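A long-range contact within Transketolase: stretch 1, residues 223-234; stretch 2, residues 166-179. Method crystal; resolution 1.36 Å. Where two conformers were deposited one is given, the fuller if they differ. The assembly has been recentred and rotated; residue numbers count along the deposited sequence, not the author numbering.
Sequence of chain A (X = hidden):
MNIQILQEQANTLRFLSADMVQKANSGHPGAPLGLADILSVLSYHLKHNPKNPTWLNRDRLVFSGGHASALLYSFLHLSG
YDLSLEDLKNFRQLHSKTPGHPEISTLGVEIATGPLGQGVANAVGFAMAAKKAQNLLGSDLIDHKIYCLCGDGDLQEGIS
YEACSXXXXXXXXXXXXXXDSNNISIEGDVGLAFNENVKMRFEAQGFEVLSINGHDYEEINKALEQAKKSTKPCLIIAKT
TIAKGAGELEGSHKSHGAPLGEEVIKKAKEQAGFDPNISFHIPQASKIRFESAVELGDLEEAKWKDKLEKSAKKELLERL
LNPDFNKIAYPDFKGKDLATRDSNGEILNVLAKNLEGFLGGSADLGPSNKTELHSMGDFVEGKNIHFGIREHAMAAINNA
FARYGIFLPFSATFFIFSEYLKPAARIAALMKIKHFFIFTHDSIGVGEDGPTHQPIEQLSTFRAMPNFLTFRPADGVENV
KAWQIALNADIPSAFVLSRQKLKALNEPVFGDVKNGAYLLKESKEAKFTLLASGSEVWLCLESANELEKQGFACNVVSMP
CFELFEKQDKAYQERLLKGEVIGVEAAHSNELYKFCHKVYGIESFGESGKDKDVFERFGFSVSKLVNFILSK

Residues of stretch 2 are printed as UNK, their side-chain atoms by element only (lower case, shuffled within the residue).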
ATOM      1  N   ALA A 223       9.982 -24.347  25.163  1.00  9.02           N
ATOM      2  CA  ALA A 223       8.991 -23.738  24.279  1.00  9.16           C
ATOM      3  C   ALA A 223       9.153 -24.221  22.844  1.00  8.54           C
ATOM      4  O   ALA A 223       8.178 -24.509  22.151  1.00  8.36           O
ATOM      5  CB  ALA A 223       9.075 -22.197  24.341  1.00  9.66           C
ATOM      6  N   LEU A 224      10.387 -24.321  22.397  1.00  8.77           N
ATOM      7  CA  LEU A 224      10.655 -24.805  21.053  1.00  8.94           C
ATOM      8  C   LEU A 224      10.250 -26.250  20.901  1.00  9.17           C
ATOM      9  O   LEU A 224       9.658 -26.621  19.898  1.00  8.94           O
ATOM     10  CB  LEU A 224      12.118 -24.591  20.678  1.00  9.76           C
ATOM     11  CG  LEU A 224      12.500 -23.144  20.382  1.00  9.54           C
ATOM     12  CD1 LEU A 224      14.023 -22.994  20.202  1.00 10.48           C
ATOM     13  CD2 LEU A 224      11.759 -22.595  19.140  1.00 10.38           C
ATOM     14  N   GLU A 225      10.530 -27.094  21.904  1.00  8.94           N
ATOM     15  CA  GLU A 225      10.098 -28.485  21.824  0.50  9.65           C
ATOM     16  C   GLU A 225       8.575 -28.579  21.757  1.00  9.48           C
ATOM     17  O   GLU A 225       8.034 -29.352  20.976  1.00  8.66           O
ATOM     18  CB  GLU A 225      10.639 -29.307  22.995  0.50 10.29           C
ATOM     19  CG  GLU A 225      12.154 -29.506  22.973  0.50 12.41           C
ATOM     20  CD  GLU A 225      12.644 -30.411  21.836  0.50 16.76           C
ATOM     21  OE1 GLU A 225      11.902 -30.635  20.855  0.50 21.11           O
ATOM     22  OE2 GLU A 225      13.794 -30.894  21.919  0.50 19.76           O
ATOM     23  N   GLN A 226       7.880 -27.799  22.576  1.00  9.70           N
ATOM     24  CA  GLN A 226       6.417 -27.790  22.542  1.00 10.10           C
ATOM     25  C   GLN A 226       5.886 -27.252  21.201  1.00  9.47           C
ATOM     26  O   GLN A 226       4.962 -27.837  20.607  1.00  9.98           O
ATOM     27  CB  GLN A 226       5.895 -26.934  23.682  1.00 11.41           C
ATOM     28  CG  GLN A 226       4.398 -26.908  23.818  1.00 17.91           C
ATOM     29  CD  GLN A 226       3.969 -26.406  25.183  1.00 25.03           C
ATOM     30  OE1 GLN A 226       4.812 -25.992  26.004  1.00 31.24           O
ATOM     31  NE2 GLN A 226       2.663 -26.459  25.448  1.00 28.90           N
ATOM     32  N   ALA A 227       6.465 -26.163  20.727  1.00  8.88           N
ATOM     33  CA  ALA A 227       6.031 -25.567  19.457  1.00  9.18           C
ATOM     34  C   ALA A 227       6.175 -26.553  18.296  1.00  9.77           C
ATOM     35  O   ALA A 227       5.298 -26.612  17.445  1.00  9.41           O
ATOM     36  CB  ALA A 227       6.818 -24.315  19.183  1.00  9.40           C
ATOM     37  N   LYS A 228       7.254 -27.331  18.293  1.00  9.59           N
ATOM     38  CA  LYS A 228       7.506 -28.293  17.222  1.00 10.06           C
ATOM     39  C   LYS A 228       6.482 -29.416  17.148  1.00 10.76           C
ATOM     40  O   LYS A 228       6.322 -30.026  16.086  1.00 12.88           O
ATOM     41  CB  LYS A 228       8.941 -28.825  17.330  1.00 10.22           C
ATOM     42  CG  LYS A 228       9.952 -27.755  16.964  1.00 11.67           C
ATOM     43  CD  LYS A 228      11.344 -27.999  17.399  1.00 14.44           C
ATOM     44  CE  LYS A 228      11.985 -29.177  16.754  1.00 15.96           C
ATOM     45  NZ  LYS A 228      13.185 -29.706  17.581  1.00 14.22           N
ATOM     46  N   LYS A 229       5.781 -29.661  18.248  1.00 10.45           N
ATOM     47  CA  LYS A 229       4.742 -30.709  18.327  1.00 11.48           C
ATOM     48  C   LYS A 229       3.340 -30.159  18.201  1.00 10.83           C
ATOM     49  O   LYS A 229       2.379 -30.910  18.288  1.00 12.30           O
ATOM     50  CB  LYS A 229       4.832 -31.520  19.637  1.00 11.73           C
ATOM     51  CG  LYS A 229       6.126 -32.207  19.831  1.00 17.92           C
ATOM     52  CD  LYS A 229       6.058 -33.120  21.015  1.00 23.14           C
ATOM     53  CE  LYS A 229       5.907 -32.384  22.324  1.00 25.34           C
ATOM     54  NZ  LYS A 229       6.229 -33.305  23.459  1.00 28.00           N
ATOM     55  N   SER A 230       3.214 -28.850  17.985  1.00 10.24           N
ATOM     56  CA  SER A 230       1.898 -28.202  17.955  1.00 10.63           C
ATOM     57  C   SER A 230       1.073 -28.735  16.774  1.00 10.77           C
ATOM     58  O   SER A 230       1.616 -29.062  15.704  1.00 13.21           O
ATOM     59  CB  SER A 230       2.049 -26.678  17.872  1.00  9.52           C
ATOM     60  OG  SER A 230       0.785 -26.058  18.010  1.00 11.86           O
ATOM     61  N   THR A 231      -0.233 -28.814  16.965  1.00 10.69           N
ATOM     62  CA  THR A 231      -1.132 -29.085  15.826  1.00 11.22           C
ATOM     63  C   THR A 231      -1.688 -27.783  15.194  1.00  9.90           C
ATOM     64  O   THR A 231      -2.535 -27.846  14.335  1.00 10.50           O
ATOM     65  CB  THR A 231      -2.264 -29.966  16.224  1.00 12.83           C
ATOM     66  OG1 THR A 231      -3.002 -29.280  17.234  1.00 13.45           O
ATOM     67  CG2 THR A 231      -1.726 -31.339  16.721  1.00 15.13           C
ATOM     68  N   LYS A 232      -1.171 -26.633  15.641  1.00  9.37           N
ATOM     69  CA  LYS A 232      -1.558 -25.319  15.179  1.00  9.74           C
ATOM     70  C   LYS A 232      -0.306 -24.549  14.802  1.00  8.87           C
ATOM     71  O   LYS A 232       0.790 -24.878  15.243  1.00  8.71           O
ATOM     72  CB  LYS A 232      -2.270 -24.571  16.314  1.00  9.80           C
ATOM     73  CG  LYS A 232      -3.599 -25.154  16.689  1.00 11.94           C
ATOM     74  CD  LYS A 232      -4.224 -24.367  17.834  1.00 14.12           C
ATOM     75  CE  LYS A 232      -5.557 -24.951  18.297  1.00 19.23           C
ATOM     76  NZ  LYS A 232      -5.549 -25.106  19.764  1.00 24.60           N
ATOM     77  N   PRO A 233      -0.456 -23.488  13.993  1.00  8.86           N
ATOM     78  CA  PRO A 233       0.638 -22.502  13.963  1.00  9.11           C
ATOM     79  C   PRO A 233       0.891 -22.055  15.390  1.00  8.88           C
ATOM     80  O   PRO A 233      -0.069 -21.981  16.175  1.00  7.86           O
ATOM     81  CB  PRO A 233       0.095 -21.372  13.054  1.00  9.40           C
ATOM     82  CG  PRO A 233      -1.409 -21.533  13.105  1.00  9.59           C
ATOM     83  CD  PRO A 233      -1.625 -23.017  13.232  1.00  8.50           C
ATOM     84  N   CYS A 234       2.140 -21.793  15.736  1.00  9.18           N
ATOM     85  CA  CYS A 234       2.500 -21.500  17.119  1.00  9.90           C
ATOM     86  C   CYS A 234       3.212 -20.194  17.267  1.00  9.85           C
ATOM     87  O   CYS A 234       4.163 -19.930  16.524  1.00 11.89           O
ATOM     88  CB  CYS A 234       3.365 -22.626  17.650  1.00 10.63           C
ATOM     89  SG  CYS A 234       3.773 -22.538  19.413  1.00 13.19           S
ATOM     90  N   UNK A 166      -4.663 -16.257   7.540  1.00  7.73           N
ATOM     91  CA  UNK A 166      -4.526 -17.391   6.656  1.00  8.40           C
ATOM     92  C   UNK A 166      -3.771 -18.575   7.302  1.00  7.61           C
ATOM     93  O   UNK A 166      -4.087 -19.744   7.026  1.00  8.44           O
ATOM     94  c   UNK A 166      -4.660 -16.244   4.326  1.00  8.08           C
ATOM     95  c   UNK A 166      -3.810 -15.581   3.287  1.00  9.02           C
ATOM     96  c   UNK A 166      -3.799 -16.967   5.357  1.00  8.87           C
ATOM     97  c   UNK A 166      -5.591 -17.247   3.654  1.00 10.32           C
ATOM     98  N   UNK A 167      -2.778 -18.292   8.155  1.00  7.44           N
ATOM     99  CA  UNK A 167      -2.039 -19.375   8.791  1.00  6.99           C
ATOM    100  C   UNK A 167      -2.951 -20.210   9.658  1.00  7.89           C
ATOM    101  O   UNK A 167      -2.810 -21.433   9.692  1.00  8.24           O
ATOM    102  c   UNK A 167      -0.880 -18.824   9.637  1.00  8.43           C
ATOM    103  N   UNK A 168      -3.858 -19.569  10.384  1.00  7.77           N
ATOM    104  CA  UNK A 168      -4.775 -20.321  11.243  1.00  7.60           C
ATOM    105  C   UNK A 168      -5.767 -21.111  10.410  1.00  8.13           C
ATOM    106  O   UNK A 168      -6.037 -22.278  10.684  1.00  8.75           O
ATOM    107  N   UNK A 169      -6.305 -20.499   9.361  1.00  9.13           N
ATOM    108  CA  UNK A 169      -7.257 -21.166   8.471  1.00  9.02           C
ATOM    109  C   UNK A 169      -6.671 -22.434   7.859  1.00  9.80           C
ATOM    110  O   UNK A 169      -7.324 -23.483   7.799  1.00 10.54           O
ATOM    111  c   UNK A 169      -7.690 -20.223   7.339  1.00  9.43           C
ATOM    112  c   UNK A 169     -10.047 -21.187   6.917  1.00 12.87           C
ATOM    113  c   UNK A 169      -8.648 -20.820   6.302  1.00  8.84           C
ATOM    114  c   UNK A 169      -8.807 -19.821   5.188  1.00 12.14           C
ATOM    115  N   UNK A 170      -5.421 -22.357   7.418  1.00  8.96           N
ATOM    116  CA  UNK A 170      -4.775 -23.471   6.757  1.00  9.19           C
ATOM    117  C   UNK A 170      -4.040 -24.404   7.697  1.00  9.83           C
ATOM    118  O   UNK A 170      -3.355 -25.319   7.219  1.00 10.41           O
ATOM    119  n   UNK A 170      -5.411 -23.263   3.622  1.00 12.20           N
ATOM    120  c   UNK A 170      -5.096 -21.170   4.164  1.00 11.58           C
ATOM    121  c   UNK A 170      -3.909 -22.967   5.601  1.00  9.46           C
ATOM    122  n   UNK A 170      -5.925 -21.254   3.078  1.00 12.29           N
ATOM    123  c   UNK A 170      -4.736 -22.433   4.489  1.00  9.46           C
ATOM    124  c   UNK A 170      -6.122 -22.522   2.781  1.00 13.97           C
ATOM    125  N   UNK A 171      -4.209 -24.188   8.996  1.00  9.42           N
ATOM    126  CA  UNK A 171      -3.704 -25.110  10.014  1.00  9.88           C
ATOM    127  C   UNK A 171      -2.229 -25.362   9.758  1.00  9.70           C
ATOM    128  O   UNK A 171      -1.752 -26.501   9.627  1.00  9.58           O
ATOM    129  n   UNK A 171      -8.861 -26.244  10.812  1.00 26.51           N
ATOM    130  c   UNK A 171      -4.504 -26.411  10.001  1.00 10.96           C
ATOM    131  c   UNK A 171      -5.971 -26.206  10.350  1.00 12.46           C
ATOM    132  c   UNK A 171      -8.091 -27.482  11.021  1.00 22.62           C
ATOM    133  c   UNK A 171      -6.728 -27.552  10.313  1.00 17.60           C
ATOM    134  N   UNK A 172      -1.480 -24.267   9.702  1.00  8.24           N
ATOM    135  CA  UNK A 172      -0.049 -24.343   9.383  1.00  8.35           C
ATOM    136  C   UNK A 172       0.776 -24.733  10.616  1.00  7.93           C
ATOM    137  O   UNK A 172       1.450 -23.894  11.254  1.00  8.82           O
ATOM    138  c   UNK A 172      -0.158 -23.687   6.406  1.00  8.47           C
ATOM    139  c   UNK A 172       0.383 -21.278   6.966  1.00  9.18           C
ATOM    140  c   UNK A 172      -0.223 -22.585   7.501  1.00  8.73           C
ATOM    141  c   UNK A 172       0.453 -23.033   8.797  1.00  8.08           C
ATOM    142  N   UNK A 173       0.769 -26.033  10.901  1.00  7.65           N
ATOM    143  CA  UNK A 173       1.450 -26.605  12.050  1.00  7.93           C
ATOM    144  C   UNK A 173       2.925 -26.903  11.803  1.00  8.68           C
ATOM    145  O   UNK A 173       3.571 -27.673  12.501  1.00  8.90           O
ATOM    146  c   UNK A 173       0.678 -28.955  11.456  1.00  9.41           C
ATOM    147  c   UNK A 173       0.710 -27.869  12.516  1.00  8.43           C
ATOM    148  o   UNK A 173       0.045 -30.011  11.731  1.00 13.47           O
ATOM    149  o   UNK A 173       1.315 -28.841  10.387  1.00 11.97           O
ATOM    150  N   UNK A 174       3.437 -26.244  10.773  1.00  7.66           N
ATOM    151  CA  UNK A 174       4.850 -26.152  10.461  1.00  7.68           C
ATOM    152  C   UNK A 174       5.430 -24.769  10.716  1.00  8.19           C
ATOM    153  O   UNK A 174       6.617 -24.546  10.481  1.00  8.01           O
ATOM    154  c   UNK A 174       5.102 -26.599   9.009  1.00  8.11           C
ATOM    155  n   UNK A 174       4.602 -26.081   6.682  1.00  9.44           N
ATOM    156  o   UNK A 174       3.434 -25.016   8.301  1.00  8.62           O
ATOM    157  c   UNK A 174       4.308 -25.813   7.972  1.00  7.63           C
ATOM    158  N   UNK A 175       4.615 -23.857  11.220  1.00  7.86           N
ATOM    159  CA  UNK A 175       4.990 -22.444  11.374  1.00  7.86           C
ATOM    160  C   UNK A 175       5.146 -22.085  12.845  1.00  7.60           C
ATOM    161  O   UNK A 175       4.215 -22.254  13.640  1.00  7.33           O
ATOM    162  c   UNK A 175       5.465 -18.113  10.705  1.00 11.78           C
ATOM    163  c   UNK A 175       3.890 -21.576  10.749  1.00  7.96           C
ATOM    164  c   UNK A 175       4.398 -17.320  11.037  1.00  9.13           C
ATOM    165  c   UNK A 175       3.190 -17.908  11.306  1.00 11.20           C
ATOM    166  c   UNK A 175       5.306 -19.501  10.627  1.00 11.49           C
ATOM    167  c   UNK A 175       3.037 -19.288  11.233  1.00 10.40           C
ATOM    168  c   UNK A 175       4.076 -20.087  10.866  1.00  9.12           C
ATOM    169  N   UNK A 176       6.301 -21.532  13.188  1.00  7.75           N
ATOM    170  CA  UNK A 176       6.650 -21.117  14.535  1.00  8.54           C
ATOM    171  C   UNK A 176       7.116 -19.668  14.485  1.00  8.62           C
ATOM    172  O   UNK A 176       8.131 -19.359  13.895  1.00  7.85           O
ATOM    173  c   UNK A 176       7.711 -22.048  15.157  1.00  8.93           C
ATOM    174  c   UNK A 176       7.208 -23.482  15.232  1.00  8.59           C
ATOM    175  c   UNK A 176       8.094 -21.548  16.533  1.00  9.80           C
ATOM    176  c   UNK A 176       8.249 -24.528  15.648  1.00 10.41           C
ATOM    177  N   UNK A 177       6.323 -18.786  15.069  1.00  7.85           N
ATOM    178  CA  UNK A 177       6.547 -17.357  15.098  1.00  8.32           C
ATOM    179  C   UNK A 177       7.041 -16.988  16.488  1.00  7.95           C
ATOM    180  O   UNK A 177       6.384 -17.276  17.489  1.00  9.24           O
ATOM    181  c   UNK A 177       3.842 -14.590  14.394  1.00 10.10           C
ATOM    182  c   UNK A 177       5.270 -15.127  14.689  1.00  8.51           C
ATOM    183  c   UNK A 177       5.240 -16.633  14.780  1.00  8.09           C
ATOM    184  c   UNK A 177       6.232 -14.636  13.642  1.00  9.58           C
ATOM    185  N   UNK A 178       8.200 -16.384  16.576  1.00  7.71           N
ATOM    186  CA  UNK A 178       8.811 -15.986  17.828  1.00  8.56           C
ATOM    187  C   UNK A 178       8.774 -14.463  17.876  1.00  8.83           C
ATOM    188  O   UNK A 178       9.426 -13.784  17.069  1.00  9.14           O
ATOM    189  c   UNK A 178      10.253 -18.003  17.794  1.00  9.75           C
ATOM    190  c   UNK A 178      11.646 -18.619  17.634  1.00 11.97           C
ATOM    191  c   UNK A 178      10.249 -16.506  17.951  1.00  9.24           C
ATOM    192  c   UNK A 178      10.864 -16.030  19.273  1.00 11.13           C
ATOM    193  N   UNK A 179       7.988 -13.931  18.806  1.00  8.37           N
ATOM    194  CA  UNK A 179       7.780 -12.484  18.995  1.00  8.30           C
ATOM    195  C   UNK A 179       8.667 -11.953  20.107  1.00  9.00           C
ATOM    196  O   UNK A 179       8.567 -12.382  21.264  1.00  9.66           O
ATOM    197  c   UNK A 179       6.066  -8.491  19.963  1.00 10.92           C
ATOM    198  c   UNK A 179       5.074  -8.479  20.929  1.00 12.03           C
ATOM    199  c   UNK A 179       4.894 -10.848  20.782  1.00  9.25           C
ATOM    200  c   UNK A 179       6.297 -12.230  19.243  1.00  8.80           C
ATOM    201  c   UNK A 179       4.487  -9.650  21.335  1.00 10.83           C
ATOM    202  o   UNK A 179       4.643  -7.276  21.480  1.00 13.93           O
ATOM    203  c   UNK A 179       5.884 -10.895  19.826  1.00  8.63           C
ATOM    204  c   UNK A 179       6.461  -9.705  19.427  1.00  9.81           C
TER
HETATM  205  O   HOH W   1       5.388 -26.704  14.735  1.00 12.81           O
HETATM  206  O   HOH W   2       3.665 -29.481  14.442  1.00 18.66           O
HETATM  207  O   HOH W   3      -2.569 -29.931  12.548  1.00 22.91           O
HETATM  208  O   HOH W   4       3.392 -24.887  14.239  1.00  9.74           O

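Position 166 carries four carbons, forked at the second, and touches nothing on stretch 1: Leu-166, a buried helical residue. Position 167 has one carbon, so it is Ala-167; its CB lies 4.4 Å from Pro-233 CB, and Pro-233 CG is 3.7 Å from Ala-167 O. Position 168 has no side-chain atoms and is Gly-168, whose bare CA sits 4.0 Å from Pro-233 CG.

Position 169, again four carbons forked at the second, points away from stretch 1: Leu-169. Position 170 bears one carbon and a five-membered ring of three carbons and two nitrogens; this is His-170, the first residue to leave helical geometry. At 171 four carbons in a row end in nitrogen, giving Lys-171, whose exposed chain leads its charge away from the contact. Its phi/psi of 52/55 turns the backbone sharply. Position 172, four carbons forked at the second, is Leu-172; its side chain is buried, while Leu-172 O lies 3.2 Å from Pro-233 CA.

Position 173 has two carbons, the second carrying two oxygens: Asp-173. Its CB packs 3.5 Å from Ser-230 O, and water 3 donates to both Asp-173 OD2 and Thr-231 O, each at 2.7 Å. A carboxylate suits this place, since the water brings protons to two acceptors. Position 174, with one oxygen and one nitrogen on its second carbon, is Asn-174, pointing away from stretch 1 at its CB.

Position 175 has one carbon and a six-carbon ring without oxygen, hence Phe-175; Pro-233 CB meets the ring edge, 4.0 Å from Phe-175 CD2. Position 176 forks at its first carbon, one arm two carbons long: Ile-176. Its CD1 reaches Ala-227 CB at 3.8 Å and Lys-228 CG at 3.9 Å, filling space beneath the helix. Position 177, four carbons forked at the second, is Leu-177, buried beside the strand pairing. Position 178 repeats the fork at the first carbon, so Ile-178; its CD1 lies 4.3 Å from Leu-224 CD2. Position 179 has a six-carbon ring bearing oxygen, Tyr-179, out of reach of stretch 1.

The contact joins a parallel strand pairing to a helix packed on it. Cys-234 N donates to Phe-175 O (3.0 Å), and Leu-177 N to Cys-234 O (2.8 Å), both nearly straight. Cys-234 and Ile-176 share the sheet face on which Ala-227 rests, while Pro-233 packs against Ala-167 and Phe-175. Beside the pairing, water 4 lies 2.8 Å from both Phe-175 O and Lys-232 O, two acceptors that cannot bond each other.

Stretch 2, residues 166-179: LAGLHKLDNFILIY
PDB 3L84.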